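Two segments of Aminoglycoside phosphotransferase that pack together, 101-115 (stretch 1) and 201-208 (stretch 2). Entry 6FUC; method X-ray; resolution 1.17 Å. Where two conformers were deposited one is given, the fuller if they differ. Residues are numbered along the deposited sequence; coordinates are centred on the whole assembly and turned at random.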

# COMPACT_ATOMS: atom_id res chain seq x y z
N SER A 101 -17.72 -1.13 -13.76
CA SER A 101 -17.94 -2.50 -14.35
C SER A 101 -16.63 -3.29 -14.48
O SER A 101 -16.59 -4.49 -14.23
CB SER A 101 -18.65 -2.53 -15.74
OG SER A 101 -18.94 -3.96 -16.21
N MET A 102 -15.56 -2.61 -14.81
CA MET A 102 -14.25 -3.25 -14.83
C MET A 102 -13.86 -3.75 -13.43
O MET A 102 -13.33 -4.87 -13.32
CB MET A 102 -13.21 -2.25 -15.29
CG MET A 102 -13.13 -1.90 -16.80
SD MET A 102 -12.18 -0.41 -17.19
CE MET A 102 -10.53 -0.98 -16.93
N LEU A 103 -14.07 -2.93 -12.40
CA LEU A 103 -13.69 -3.38 -11.05
C LEU A 103 -14.50 -4.53 -10.66
O LEU A 103 -14.02 -5.47 -9.99
CB LEU A 103 -13.78 -2.20 -10.05
CG LEU A 103 -13.19 -2.47 -8.68
CD1 LEU A 103 -11.68 -2.74 -8.76
CD2 LEU A 103 -13.44 -1.33 -7.72
N ARG A 104 -15.80 -4.52 -11.02
CA ARG A 104 -16.56 -5.68 -10.79
C ARG A 104 -16.06 -6.92 -11.47
O ARG A 104 -15.98 -8.00 -10.91
CB ARG A 104 -18.05 -5.42 -11.17
CG ARG A 104 -18.95 -6.60 -11.04
CD ARG A 104 -19.08 -6.99 -9.63
NE ARG A 104 -20.02 -8.08 -9.43
CZ ARG A 104 -21.30 -7.95 -9.35
NH1 ARG A 104 -21.90 -6.77 -9.43
NH2 ARG A 104 -22.07 -9.00 -9.07
N ALA A 105 -15.60 -6.79 -12.72
CA ALA A 105 -15.00 -7.94 -13.39
C ALA A 105 -13.74 -8.47 -12.65
O ALA A 105 -13.43 -9.63 -12.77
CB ALA A 105 -14.58 -7.59 -14.84
N ALA A 106 -13.01 -7.59 -12.03
CA ALA A 106 -11.78 -7.93 -11.33
C ALA A 106 -12.01 -8.31 -9.86
O ALA A 106 -11.06 -8.68 -9.17
CB ALA A 106 -10.84 -6.76 -11.37
N TRP A 107 -13.26 -8.24 -9.37
CA TRP A 107 -13.48 -8.30 -7.92
C TRP A 107 -13.13 -9.68 -7.33
O TRP A 107 -12.34 -9.80 -6.37
CB TRP A 107 -14.90 -7.91 -7.63
CG TRP A 107 -15.24 -7.57 -6.18
CD1 TRP A 107 -16.24 -8.13 -5.45
CD2 TRP A 107 -14.67 -6.56 -5.37
NE1 TRP A 107 -16.32 -7.53 -4.23
CE2 TRP A 107 -15.37 -6.57 -4.13
CE3 TRP A 107 -13.63 -5.68 -5.54
CZ2 TRP A 107 -15.07 -5.72 -3.10
CZ3 TRP A 107 -13.31 -4.80 -4.48
CH2 TRP A 107 -14.05 -4.84 -3.27
N GLU A 108 -13.65 -10.73 -7.93
CA GLU A 108 -13.25 -12.10 -7.49
C GLU A 108 -11.77 -12.41 -7.79
O GLU A 108 -11.07 -12.98 -6.94
CB GLU A 108 -14.18 -13.22 -8.00
CG GLU A 108 -15.55 -13.12 -7.41
CD GLU A 108 -16.51 -14.15 -7.97
OE1 GLU A 108 -16.25 -14.75 -9.03
OE2 GLU A 108 -17.52 -14.35 -7.27
N PRO A 109 -11.25 -11.96 -8.96
CA PRO A 109 -9.81 -12.12 -9.19
C PRO A 109 -8.94 -11.42 -8.11
O PRO A 109 -7.91 -11.99 -7.70
CB PRO A 109 -9.60 -11.51 -10.56
CG PRO A 109 -10.86 -11.86 -11.27
CD PRO A 109 -11.95 -11.76 -10.23
N ILE A 110 -9.37 -10.27 -7.64
CA ILE A 110 -8.66 -9.58 -6.59
C ILE A 110 -8.73 -10.40 -5.31
O ILE A 110 -7.71 -10.60 -4.60
CB ILE A 110 -9.17 -8.13 -6.41
CG1 ILE A 110 -8.80 -7.25 -7.58
CG2 ILE A 110 -8.62 -7.57 -5.11
CD1 ILE A 110 -9.54 -5.96 -7.65
N ALA A 111 -9.92 -10.91 -4.94
CA ALA A 111 -10.05 -11.71 -3.77
C ALA A 111 -9.09 -12.87 -3.84
O ALA A 111 -8.41 -13.23 -2.83
CB ALA A 111 -11.48 -12.18 -3.59
N ASP A 112 -9.02 -13.50 -4.98
CA ASP A 112 -8.16 -14.68 -5.11
C ASP A 112 -6.66 -14.31 -5.00
O ASP A 112 -5.89 -15.04 -4.38
CB ASP A 112 -8.38 -15.41 -6.47
CG ASP A 112 -9.75 -15.99 -6.65
OD1 ASP A 112 -10.50 -16.18 -5.67
OD2 ASP A 112 -10.08 -16.32 -7.82
N ALA A 113 -6.27 -13.23 -5.62
CA ALA A 113 -4.86 -12.82 -5.61
C ALA A 113 -4.42 -12.38 -4.18
O ALA A 113 -3.30 -12.66 -3.76
CB ALA A 113 -4.60 -11.70 -6.60
N VAL A 114 -5.30 -11.68 -3.51
CA VAL A 114 -5.05 -11.24 -2.12
C VAL A 114 -5.00 -12.46 -1.21
O VAL A 114 -4.13 -12.56 -0.34
CB VAL A 114 -6.04 -10.18 -1.72
CG1 VAL A 114 -5.87 -9.84 -0.23
CG2 VAL A 114 -5.87 -8.97 -2.55
N ARG A 115 -5.89 -13.42 -1.41
CA ARG A 115 -5.89 -14.63 -0.62
C ARG A 115 -4.54 -15.33 -0.79
O ARG A 115 -3.94 -15.84 0.19
CB ARG A 115 -7.05 -15.55 -1.01
CG ARG A 115 -6.99 -16.85 -0.24
CD ARG A 115 -8.07 -17.82 -0.57
NE ARG A 115 -8.26 -18.14 -1.97
CZ ARG A 115 -7.44 -18.81 -2.79
NH1 ARG A 115 -6.24 -19.27 -2.42
NH2 ARG A 115 -7.84 -19.03 -4.04
N THR A 201 -7.92 -9.35 -19.62
CA THR A 201 -8.65 -10.34 -18.86
C THR A 201 -9.34 -9.80 -17.65
O THR A 201 -10.26 -10.43 -17.13
CB THR A 201 -7.72 -11.45 -18.38
OG1 THR A 201 -6.76 -10.83 -17.53
CG2 THR A 201 -7.05 -12.14 -19.55
N LEU A 202 -8.86 -8.66 -17.13
CA LEU A 202 -9.32 -8.09 -15.83
C LEU A 202 -8.98 -8.95 -14.62
O LEU A 202 -9.53 -8.78 -13.55
CB LEU A 202 -10.75 -7.57 -15.87
CG LEU A 202 -10.92 -6.20 -16.49
CD1 LEU A 202 -10.20 -5.12 -15.68
CD2 LEU A 202 -10.52 -6.10 -17.96
N ASP A 203 -8.04 -9.87 -14.81
CA ASP A 203 -7.38 -10.49 -13.69
C ASP A 203 -6.35 -9.55 -13.09
O ASP A 203 -6.05 -8.51 -13.65
CB ASP A 203 -6.76 -11.85 -14.11
CG ASP A 203 -6.53 -12.82 -13.03
OD1 ASP A 203 -6.60 -12.53 -11.83
OD2 ASP A 203 -6.23 -14.02 -13.40
N VAL A 204 -5.78 -9.91 -11.94
CA VAL A 204 -4.70 -9.15 -11.34
C VAL A 204 -3.39 -9.41 -12.07
O VAL A 204 -2.96 -10.57 -12.19
CB VAL A 204 -4.60 -9.48 -9.84
CG1 VAL A 204 -3.42 -8.85 -9.21
CG2 VAL A 204 -5.86 -8.99 -9.13
N ALA A 205 -2.75 -8.38 -12.53
CA ALA A 205 -1.42 -8.44 -13.12
C ALA A 205 -0.34 -8.44 -12.06
O ALA A 205 0.70 -9.12 -12.24
CB ALA A 205 -1.18 -7.27 -14.08
N GLY A 206 -0.51 -7.69 -10.99
CA GLY A 206 0.47 -7.71 -9.90
C GLY A 206 0.16 -6.62 -8.93
O GLY A 206 -0.74 -5.81 -9.12
N PHE A 207 0.94 -6.61 -7.86
CA PHE A 207 0.87 -5.60 -6.81
C PHE A 207 2.07 -4.66 -6.93
O PHE A 207 3.15 -5.11 -7.32
CB PHE A 207 0.89 -6.26 -5.45
CG PHE A 207 -0.26 -7.19 -5.20
CD1 PHE A 207 -1.50 -6.72 -4.90
CD2 PHE A 207 -0.10 -8.56 -5.32
CE1 PHE A 207 -2.57 -7.58 -4.68
CE2 PHE A 207 -1.18 -9.43 -5.10
CZ PHE A 207 -2.39 -8.91 -4.76
N ILE A 208 1.89 -3.39 -6.55
CA ILE A 208 2.97 -2.44 -6.51
C ILE A 208 3.00 -1.74 -5.14
O ILE A 208 2.10 -1.95 -4.32
CB ILE A 208 2.88 -1.42 -7.66
CG1 ILE A 208 1.61 -0.55 -7.56
CG2 ILE A 208 3.00 -2.09 -9.01
CD1 ILE A 208 1.67 0.72 -8.37
O HOH W 1 -11.73 -10.98 -14.82
O HOH W 2 -6.68 -13.80 -9.38

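The contact between helix 101-115 and the segment 201-208 is a small, mainly apolar packing of one helix face against a loop and the strand that follows it, with no direct hydrogen bond between the two but with two bridging waters. The stretches bury 440 Å² in total, and the axes of the helix and of strand 204-207 run in broadly the same sense at 45°, approaching to 9.2 Å.

Leu202 contributes the largest covered area. Its backbone lies at phi/psi 65/17, in the left-handed region, and its CA-to-CB bond points toward the helix. The side chain, with both chi angles in m, lies against Met102 and Ala105: Leu202 CB is 4.0 Å from Ala105 CB, and Leu202 CD1 is 4.2 Å from Met102 CB and 3.9 Å from Met102 O. The small side chain of Ala105 thus faces the base of the leucine, while Met102 meets its tip.

The backbone comes closest at Ala106, whose CA lies 5.1 Å from the CA of Leu202. Here Leu202 O sits 3.2 Å from Ala106 CB and 3.3 Å from Ala106 CA, the latter a CA-H...O contact with an angle of 125° at the hydrogen. The carbonyl therefore rests on carbon atoms of the helix, and the contact of Leu202 O with Pro109 CB, at 4.0 Å, is looser.

Pro109 marks a kink in the helix, because its nitrogen carries no hydrogen and makes no bond to the preceding turn. Regular bonding resumes directly afterwards, with Ile110 N donating to Ala106 O at 2.8 Å. The proline's CA-to-CB bond points toward the other stretch, and Pro109 CB lies 3.4 Å from Asp203 OD1. Although the CA-to-CB bond of Asp203 points away from the helix, the end of its side chain comes nearer. Asp203 OD1 also accepts a hydrogen bond from Val204 N at 2.7 Å, which ties the carboxylate to the start of the strand, and Asp203 N in turn donates to Thr201 OG1 at 3.2 Å.

Water supplies the polar links that the protein atoms do not make directly. Water 2 donates to Pro109 O and to Asp203 OD1, each at 2.8 Å, and water 1 donates to Ala105 O at 3.0 Å and to Thr201 O at 2.8 Å. Both waters thus join a helix carbonyl to an oxygen of the second stretch, two acceptors that could not bond to each other without a donor between them.

Farther along, the contact is carried by Val204 and Phe207, whose CA-to-CB bonds both point toward the helix. Val204 CG2 is 3.8 Å from Ile110 CG1, 3.9 Å from Ala113 CB and 3.9 Å from Pro109 O, so a single methyl touches three helix residues. Phe207 reaches the helix with its ring tip: Phe207 CZ is 4.0 Å from Ala113 CB, 4.0 Å from Ala113 O and 4.1 Å from Val114 CG2. Ala113 O and Val114 CG2 lie at the ring edge, near its plane.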